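Local coordinates for protein O-methyltransferase family 3 (Niastella koreensis, PDB 7CVW) that transfers a methyl group from S-adenosyl-L-methionine to either hydroxyl of catechol-like substrates, without regiospecificity and with the help of a magnesium ion, at residues A[193-204]-A[213-221]. Residues are numbered along the deposited sequence; the frame is centred on the assembly and turned at random.
Sequences LGANTAVDATIL and DGMALAIVK
D200 with I219, T202 with L217 and L204 with M215 form three antiparallel hydrogen-bonded pairs, whose strand axes, over 199-204 and 213-220, approach to 4.4 Å, their directions 167° from each other. Alternating with them are the non-hydrogen-bonded pairs V199-V220, A201-A218 and I203-A216, where CA-H...O contacts such as A201 CA to L217 O at 3.1 Å add to the ladder. One more backbone bond, from K221 N to A198 O, carries it past the strand end.

Small residues let a helix end settle on one face. L193, its CG anti to the backbone N (chi1 -165°), lowers CD2 onto A216 CB at 3.7 Å and turns CD1 to A218, whose methyl also meets A201 CB at 3.8 Å and V199 CG2. On the other face L204 and L217 meet through their branch ends, CD1 to CD1 at 4.0 Å.

At the open end of the hairpin, K221 bends at chi3 (-22°) and brings NZ to T197 O at 2.8 Å, approaching from above the carbonyl plane. K221 CD lies across the D200 carboxylate, 3.4 Å from D200 OD1, yet NZ forms no salt bridge with it; D200 OD2 instead binds Q54 of the second subunit and a water that also donates to I219 O.

This is the antiparallel hairpin that closes the seven-stranded sheet of class I methyltransferases, in the order 3-2-1-4-5-7-6. Strand 213-220 pairs along its other edge with 160-165, and D213 accepts hydrogen bonds from the backbone N of R169 through OD1 and from ND2 of the magnesium ligand N166 through OD2. Helices 181-195 and 145-154 pack against the alanine-bearing face, helix 43-55 supplies F48 to L204 and L217, and the outer strand meets L51 and K47 of the second subunit.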
ATOM      1  N   LEU A 193       4.528 -17.616   1.174  1.00 11.16           N
ATOM      2  CA  LEU A 193       4.993 -16.261   1.491  1.00 12.57           C
ATOM      3  C   LEU A 193       5.345 -16.188   2.984  1.00 12.14           C
ATOM      4  O   LEU A 193       6.413 -15.617   3.308  1.00 12.68           O
ATOM      5  CB  LEU A 193       3.891 -15.293   1.042  1.00 13.62           C
ATOM      6  CG  LEU A 193       4.303 -13.842   0.945  1.00 14.57           C
ATOM      7  CD1 LEU A 193       5.495 -13.662   0.016  1.00 14.62           C
ATOM      8  CD2 LEU A 193       3.106 -13.023   0.516  1.00 13.59           C
ATOM      9  N   GLY A 194       4.537 -16.805   3.850  1.00 13.49           N
ATOM     10  CA  GLY A 194       4.806 -16.872   5.300  1.00 13.94           C
ATOM     11  C   GLY A 194       6.091 -17.616   5.601  1.00 15.01           C
ATOM     12  O   GLY A 194       6.646 -17.374   6.695  1.00 18.24           O
ATOM     13  N   ALA A 195       6.527 -18.531   4.724  1.00 13.56           N
ATOM     14  CA  ALA A 195       7.731 -19.372   4.946  1.00 13.32           C
ATOM     15  C   ALA A 195       8.956 -18.753   4.272  1.00 14.73           C
ATOM     16  O   ALA A 195      10.040 -19.284   4.437  1.00 15.89           O
ATOM     17  CB  ALA A 195       7.480 -20.772   4.424  1.00 13.48           C
ATOM     18  N   ASN A 196       8.794 -17.692   3.481  1.00 14.20           N
ATOM     19  CA  ASN A 196       9.866 -17.228   2.576  1.00 15.19           C
ATOM     20  C   ASN A 196      10.810 -16.293   3.330  1.00 15.73           C
ATOM     21  O   ASN A 196      10.341 -15.248   3.810  1.00 17.10           O
ATOM     22  CB  ASN A 196       9.256 -16.577   1.336  1.00 15.83           C
ATOM     23  CG  ASN A 196      10.274 -16.387   0.249  1.00 17.12           C
ATOM     24  OD1 ASN A 196      11.156 -15.538   0.381  1.00 19.35           O
ATOM     25  ND2 ASN A 196      10.097 -17.093  -0.853  1.00 18.44           N
ATOM     26  N   THR A 197      12.106 -16.608   3.341  1.00 15.76           N
ATOM     27  CA  THR A 197      13.149 -15.820   4.034  1.00 17.50           C
ATOM     28  C   THR A 197      13.821 -14.845   3.065  1.00 16.26           C
ATOM     29  O   THR A 197      14.682 -14.104   3.549  1.00 18.63           O
ATOM     30  CB  THR A 197      14.196 -16.743   4.661  1.00 19.49           C
ATOM     31  OG1 THR A 197      14.754 -17.505   3.599  1.00 21.54           O
ATOM     32  CG2 THR A 197      13.593 -17.676   5.684  1.00 22.35           C
ATOM     33  N   ALA A 198      13.465 -14.827   1.770  1.00 14.83           N
ATOM     34  CA  ALA A 198      14.111 -13.951   0.761  1.00 14.07           C
ATOM     35  C   ALA A 198      13.401 -12.595   0.712  1.00 13.01           C
ATOM     36  O   ALA A 198      13.893 -11.714   0.020  1.00 12.44           O
ATOM     37  CB  ALA A 198      14.086 -14.607  -0.598  1.00 14.63           C
ATOM     38  N   VAL A 199      12.226 -12.463   1.333  1.00 11.53           N
ATOM     39  CA  VAL A 199      11.411 -11.222   1.213  1.00 11.25           C
ATOM     40  C   VAL A 199      10.878 -10.808   2.585  1.00 11.44           C
ATOM     41  O   VAL A 199      10.759 -11.677   3.491  1.00 11.47           O
ATOM     42  CB  VAL A 199      10.220 -11.369   0.245  1.00 11.30           C
ATOM     43  CG1 VAL A 199      10.657 -11.756  -1.153  1.00 11.91           C
ATOM     44  CG2 VAL A 199       9.154 -12.323   0.774  1.00 11.57           C
ATOM     45  N   ASP A 200      10.540  -9.519   2.694  1.00 11.23           N
ATOM     46  CA  ASP A 200       9.685  -8.935   3.755  1.00 11.65           C
ATOM     47  C   ASP A 200       8.314  -8.685   3.130  1.00 10.87           C
ATOM     48  O   ASP A 200       8.263  -8.090   2.027  1.00 10.57           O
ATOM     49  CB  ASP A 200      10.288  -7.636   4.276  1.00 13.80           C
ATOM     50  CG  ASP A 200      11.650  -7.842   4.929  1.00 16.81           C
ATOM     51  OD1 ASP A 200      11.765  -8.788   5.713  1.00 19.59           O
ATOM     52  OD2 ASP A 200      12.578  -7.057   4.650  1.00 19.43           O
ATOM     53  N   ALA A 201       7.239  -9.168   3.736  1.00 10.06           N
ATOM     54  CA  ALA A 201       5.936  -9.142   3.044  1.00  9.86           C
ATOM     55  C   ALA A 201       4.764  -8.919   3.991  1.00  9.92           C
ATOM     56  O   ALA A 201       4.875  -9.169   5.209  1.00  9.61           O
ATOM     57  CB  ALA A 201       5.742 -10.432   2.283  1.00 10.01           C
ATOM     58  N   THR A 202       3.642  -8.500   3.417  1.00  9.36           N
ATOM     59  CA  THR A 202       2.343  -8.421   4.108  1.00 10.17           C
ATOM     60  C   THR A 202       1.276  -8.804   3.097  1.00  9.57           C
ATOM     61  O   THR A 202       1.575  -8.951   1.919  1.00  9.32           O
ATOM     62  CB  THR A 202       2.084  -7.034   4.717  1.00 10.50           C
ATOM     63  OG1 THR A 202       0.968  -7.165   5.613  1.00 11.72           O
ATOM     64  CG2 THR A 202       1.806  -5.975   3.669  1.00 10.88           C
ATOM     65  N   ILE A 203       0.055  -8.947   3.565  1.00  9.24           N
ATOM     66  CA  ILE A 203      -1.135  -9.016   2.687  1.00  9.92           C
ATOM     67  C   ILE A 203      -2.054  -7.868   3.102  1.00 10.06           C
ATOM     68  O   ILE A 203      -2.317  -7.682   4.335  1.00 10.47           O
ATOM     69  CB  ILE A 203      -1.839 -10.384   2.764  1.00 10.47           C
ATOM     70  CG1 ILE A 203      -0.932 -11.492   2.219  1.00 10.77           C
ATOM     71  CG2 ILE A 203      -3.173 -10.327   2.047  1.00 10.43           C
ATOM     72  CD1 ILE A 203      -1.331 -12.887   2.674  1.00 11.60           C
ATOM     73  N   LEU A 204      -2.484  -7.074   2.136  1.00 10.57           N
ATOM     74  CA  LEU A 204      -3.437  -5.965   2.365  1.00 11.73           C
ATOM     75  C   LEU A 204      -4.822  -6.461   2.011  1.00 11.72           C
ATOM     76  O   LEU A 204      -5.056  -6.734   0.825  1.00 12.86           O
ATOM     77  CB  LEU A 204      -3.161  -4.782   1.438  1.00 13.19           C
ATOM     78  CG  LEU A 204      -1.981  -3.902   1.770  1.00 16.24           C
ATOM     79  CD1 LEU A 204      -1.741  -2.904   0.628  1.00 16.67           C
ATOM     80  CD2 LEU A 204      -2.236  -3.164   3.075  1.00 16.46           C
ATOM     81  N   ASP A 213     -11.295  -8.886  -1.170  1.00 10.65           N
ATOM     82  CA  ASP A 213     -10.119  -9.662  -1.610  1.00 10.29           C
ATOM     83  C   ASP A 213      -8.885  -9.057  -0.949  1.00 10.60           C
ATOM     84  O   ASP A 213      -8.960  -8.548   0.159  1.00 10.11           O
ATOM     85  CB  ASP A 213     -10.086  -9.679  -3.144  1.00 10.57           C
ATOM     86  CG  ASP A 213      -9.387 -10.857  -3.792  1.00 12.00           C
ATOM     87  OD1 ASP A 213      -8.644 -11.550  -3.110  1.00 10.61           O
ATOM     88  OD2 ASP A 213      -9.627 -11.081  -4.981  1.00 13.82           O
ATOM     89  N   GLY A 214      -7.738  -9.188  -1.581  1.00 10.45           N
ATOM     90  CA  GLY A 214      -6.504  -8.638  -1.022  1.00 10.69           C
ATOM     91  C   GLY A 214      -5.354  -8.811  -1.983  1.00 10.26           C
ATOM     92  O   GLY A 214      -5.423  -9.636  -2.922  1.00  9.94           O
ATOM     93  N   MET A 215      -4.298  -8.070  -1.732  1.00  9.87           N
ATOM     94  CA  MET A 215      -3.050  -8.132  -2.519  1.00 10.62           C
ATOM     95  C   MET A 215      -1.907  -8.440  -1.564  1.00  9.71           C
ATOM     96  O   MET A 215      -1.833  -7.798  -0.490  1.00 10.28           O
ATOM     97  CB  MET A 215      -2.758  -6.816  -3.237  1.00 12.77           C
ATOM     98  CG  MET A 215      -3.705  -6.536  -4.353  1.00 14.77           C
ATOM     99  SD  MET A 215      -3.025  -5.262  -5.475  1.00 17.98           S
ATOM    100  CE  MET A 215      -4.522  -4.834  -6.378  1.00 18.13           C
ATOM    101  N   ALA A 216      -0.997  -9.310  -1.975  1.00  8.26           N
ATOM    102  CA  ALA A 216       0.274  -9.514  -1.234  1.00  8.42           C
ATOM    103  C   ALA A 216       1.296  -8.499  -1.741  1.00  9.30           C
ATOM    104  O   ALA A 216       1.352  -8.243  -2.935  1.00  8.94           O
ATOM    105  CB  ALA A 216       0.816 -10.897  -1.414  1.00  8.27           C
ATOM    106  N   LEU A 217       2.084  -7.945  -0.824  1.00  9.12           N
ATOM    107  CA  LEU A 217       3.180  -7.015  -1.160  1.00 10.61           C
ATOM    108  C   LEU A 217       4.447  -7.583  -0.546  1.00 10.66           C
ATOM    109  O   LEU A 217       4.432  -7.865   0.658  1.00 11.20           O
ATOM    110  CB  LEU A 217       2.894  -5.626  -0.578  1.00 12.19           C
ATOM    111  CG  LEU A 217       2.058  -4.679  -1.438  1.00 15.85           C
ATOM    112  CD1 LEU A 217       0.654  -5.183  -1.622  1.00 18.38           C
ATOM    113  CD2 LEU A 217       2.063  -3.265  -0.849  1.00 16.68           C
ATOM    114  N   ALA A 218       5.499  -7.730  -1.338  1.00  9.88           N
ATOM    115  CA  ALA A 218       6.773  -8.305  -0.857  1.00  9.66           C
ATOM    116  C   ALA A 218       7.937  -7.477  -1.386  1.00  9.66           C
ATOM    117  O   ALA A 218       7.947  -7.135  -2.579  1.00  9.19           O
ATOM    118  CB  ALA A 218       6.854  -9.744  -1.289  1.00 10.46           C
ATOM    119  N   ILE A 219       8.915  -7.203  -0.530  1.00  9.80           N
ATOM    120  CA  ILE A 219      10.168  -6.526  -0.934  1.00 10.18           C
ATOM    121  C   ILE A 219      11.306  -7.526  -0.822  1.00 10.34           C
ATOM    122  O   ILE A 219      11.505  -8.128   0.242  1.00 11.24           O
ATOM    123  CB  ILE A 219      10.425  -5.255  -0.124  1.00 11.19           C
ATOM    124  CG1 ILE A 219       9.208  -4.343  -0.146  1.00 12.53           C
ATOM    125  CG2 ILE A 219      11.665  -4.564  -0.661  1.00 11.20           C
ATOM    126  CD1 ILE A 219       9.343  -3.187   0.789  1.00 13.18           C
ATOM    127  N   VAL A 220      12.043  -7.690  -1.922  1.00 10.78           N
ATOM    128  CA  VAL A 220      13.178  -8.643  -2.010  1.00 11.47           C
ATOM    129  C   VAL A 220      14.356  -8.127  -1.155  1.00 12.41           C
ATOM    130  O   VAL A 220      14.761  -6.973  -1.315  1.00 12.73           O
ATOM    131  CB  VAL A 220      13.571  -8.895  -3.475  1.00 11.54           C
ATOM    132  CG1 VAL A 220      14.760  -9.837  -3.553  1.00 12.40           C
ATOM    133  CG2 VAL A 220      12.393  -9.466  -4.251  1.00 11.52           C
ATOM    134  N   LYS A 221      14.878  -8.973  -0.269  1.00 14.27           N
ATOM    135  CA  LYS A 221      15.979  -8.595   0.668  1.00 16.96           C
ATOM    136  C   LYS A 221      17.317  -8.665  -0.083  1.00 18.76           C
ATOM    137  O   LYS A 221      17.463  -9.588  -0.903  1.00 20.49           O
ATOM    138  CB  LYS A 221      15.908  -9.491   1.912  1.00 19.05           C
ATOM    139  CG  LYS A 221      14.568  -9.403   2.628  1.00 20.37           C
ATOM    140  CD  LYS A 221      14.405 -10.102   3.956  1.00 25.21           C
ATOM    141  CE  LYS A 221      15.354 -11.232   4.231  1.00 27.24           C
ATOM    142  NZ  LYS A 221      14.864 -12.021   5.391  1.00 29.49           N
TER
HETATM  143  O   HOH W   1      13.036  -6.471   2.074  1.00 25.92           O